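Local coordinates for activator of Hsp90 ATPase homologue 1/2-like C-terminal domain-containing protein (Nitrosomonas europaea, PDB 1XFS) that is of unknown function but belongs to the AHA1 family, whose Bet v 1-like fold in relatives commonly encloses a ligand pocket, at residues Leu29-Pro32 with Glu33-Lys36. Numbering follows the deposited sequence.
Sequences LTEP and ELLK
The chi1 of Leu35 (-81°) keeps CG beside its backbone N, and with an extended chi2 this lays CD2 against the carbonyl of Leu29, at the end of helix 22-30. The turn is a helix-to-helix junction of the Bet v 1-like fold: Glu31 leaves helical phi/psi after the first helix and takes the N-cap position of helix 32-35. Its carbonyl accepts two bonds. Leu35 N approaches Glu31 O in the carbonyl plane at 2.8 Å, nearly straight (N-H...O 173°). Leu34 N, also 2.8 Å from Glu31 O, lies above that plane, and its bond is bent (140°). Lys36 N adds the next helical bond, 3.0 Å to Pro32 O. Between side chains, Glu31 and Leu34 run alongside each other, OE2 of Glu31 3.7 Å from Leu34 CD1, while Glu31 OE1 pairs with Arg27. Leu35 CD2 sits 3.6 Å from Leu29 O, and the same side chain, with Pro32, reaches Cys49 and Val51 of strand 45-51. Replacing Leu35 with an alanine removes CG and both methyls, and would probably leave a gap between the Leu29 carbonyl and Cys49 and Val51. Lys36 passes its CG 3.5 Å from Pro32 O, then bends at chi4, bringing NZ within 2.8 Å of Glu33 O and into a weaker salt-bridge contact, 3.1 Å, with Glu33 OE2.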
ATOM      1  N   LEU A  29     -19.733  -1.495  -4.154  1.00 11.27           N
ATOM      2  CA  LEU A  29     -18.345  -1.822  -3.853  1.00 11.65           C
ATOM      3  C   LEU A  29     -17.794  -1.165  -2.601  1.00 10.42           C
ATOM      4  O   LEU A  29     -16.794  -1.625  -2.051  1.00 11.56           O
ATOM      5  CB  LEU A  29     -17.455  -1.417  -5.029  1.00 13.07           C
ATOM      6  CG  LEU A  29     -17.550  -2.293  -6.275  1.00 17.83           C
ATOM      7  CD1 LEU A  29     -16.964  -1.550  -7.459  1.00 19.29           C
ATOM      8  CD2 LEU A  29     -16.814  -3.601  -6.029  1.00 19.81           C
ATOM      9  N   THR A  30     -18.457  -0.112  -2.138  1.00 10.95           N
ATOM     10  CA  THR A  30     -17.956   0.648  -1.001  1.00 12.40           C
ATOM     11  C   THR A  30     -18.803   0.755   0.267  1.00 13.52           C
ATOM     12  O   THR A  30     -18.305   1.213   1.298  1.00 13.66           O
ATOM     13  CB  THR A  30     -17.621   2.066  -1.468  1.00 11.43           C
ATOM     14  OG1 THR A  30     -18.808   2.693  -1.973  1.00 13.55           O
ATOM     15  CG2 THR A  30     -16.589   2.012  -2.591  1.00 10.20           C
ATOM     16  N   GLU A  31     -20.068   0.356   0.203  1.00 13.33           N
ATOM     17  CA  GLU A  31     -20.937   0.439   1.375  1.00 14.68           C
ATOM     18  C   GLU A  31     -21.076  -0.905   2.088  1.00 14.58           C
ATOM     19  O   GLU A  31     -21.592  -1.871   1.526  1.00 14.72           O
ATOM     20  CB  GLU A  31     -22.321   0.960   0.970  1.00 13.40           C
ATOM     21  CG  GLU A  31     -22.290   2.362   0.362  1.00 16.69           C
ATOM     22  CD  GLU A  31     -23.675   2.913   0.072  1.00 21.41           C
ATOM     23  OE1 GLU A  31     -23.770   3.961  -0.606  1.00 21.69           O
ATOM     24  OE2 GLU A  31     -24.671   2.307   0.531  1.00 24.55           O
ATOM     25  N   PRO A  32     -20.619  -0.980   3.347  1.00 14.88           N
ATOM     26  CA  PRO A  32     -20.693  -2.214   4.137  1.00 16.18           C
ATOM     27  C   PRO A  32     -22.068  -2.898   4.092  1.00 16.96           C
ATOM     28  O   PRO A  32     -22.151  -4.108   3.910  1.00 16.40           O
ATOM     29  CB  PRO A  32     -20.313  -1.744   5.540  1.00 15.49           C
ATOM     30  CG  PRO A  32     -19.327  -0.645   5.257  1.00 16.46           C
ATOM     31  CD  PRO A  32     -20.004   0.109   4.125  1.00 15.63           C
ATOM     32  N   GLU A  33     -23.136  -2.117   4.243  1.00 17.80           N
ATOM     33  CA  GLU A  33     -24.489  -2.663   4.220  1.00 20.10           C
ATOM     34  C   GLU A  33     -24.791  -3.434   2.936  1.00 20.18           C
ATOM     35  O   GLU A  33     -25.616  -4.350   2.933  1.00 20.48           O
ATOM     36  CB  GLU A  33     -25.520  -1.546   4.410  1.00 24.01           C
ATOM     37  CG  GLU A  33     -25.695  -1.102   5.858  1.00 29.31           C
ATOM     38  CD  GLU A  33     -26.458  -2.118   6.697  1.00 32.20           C
ATOM     39  OE1 GLU A  33     -27.695  -2.209   6.547  1.00 33.56           O
ATOM     40  OE2 GLU A  33     -25.823  -2.836   7.499  1.00 34.51           O
ATOM     41  N   LEU A  34     -24.125  -3.058   1.846  1.00 17.17           N
ATOM     42  CA  LEU A  34     -24.309  -3.727   0.560  1.00 15.66           C
ATOM     43  C   LEU A  34     -23.260  -4.820   0.386  1.00 14.63           C
ATOM     44  O   LEU A  34     -23.562  -5.925  -0.061  1.00 13.93           O
ATOM     45  CB  LEU A  34     -24.199  -2.715  -0.587  1.00 17.15           C
ATOM     46  CG  LEU A  34     -25.333  -1.687  -0.661  1.00 18.93           C
ATOM     47  CD1 LEU A  34     -25.040  -0.630  -1.727  1.00 18.09           C
ATOM     48  CD2 LEU A  34     -26.630  -2.417  -0.979  1.00 19.26           C
ATOM     49  N   LEU A  35     -22.020  -4.500   0.743  1.00 13.11           N
ATOM     50  CA  LEU A  35     -20.921  -5.447   0.640  1.00 12.58           C
ATOM     51  C   LEU A  35     -21.220  -6.776   1.316  1.00 16.07           C
ATOM     52  O   LEU A  35     -20.939  -7.836   0.765  1.00 14.81           O
ATOM     53  CB  LEU A  35     -19.659  -4.851   1.261  1.00 12.75           C
ATOM     54  CG  LEU A  35     -18.870  -3.876   0.385  1.00 12.85           C
ATOM     55  CD1 LEU A  35     -17.857  -3.114   1.237  1.00 12.31           C
ATOM     56  CD2 LEU A  35     -18.167  -4.650  -0.720  1.00 13.04           C
ATOM     57  N   LYS A  36     -21.795  -6.723   2.509  1.00 17.04           N
ATOM     58  CA  LYS A  36     -22.075  -7.953   3.235  1.00 21.16           C
ATOM     59  C   LYS A  36     -23.097  -8.853   2.551  1.00 22.46           C
ATOM     60  O   LYS A  36     -23.330  -9.977   2.996  1.00 23.44           O
ATOM     61  CB  LYS A  36     -22.541  -7.636   4.654  1.00 23.14           C
ATOM     62  CG  LYS A  36     -23.905  -6.998   4.740  1.00 25.60           C
ATOM     63  CD  LYS A  36     -24.283  -6.776   6.190  1.00 28.28           C
ATOM     64  CE  LYS A  36     -25.748  -6.416   6.330  1.00 30.13           C
ATOM     65  NZ  LYS A  36     -26.106  -5.193   5.572  1.00 32.08           N
TER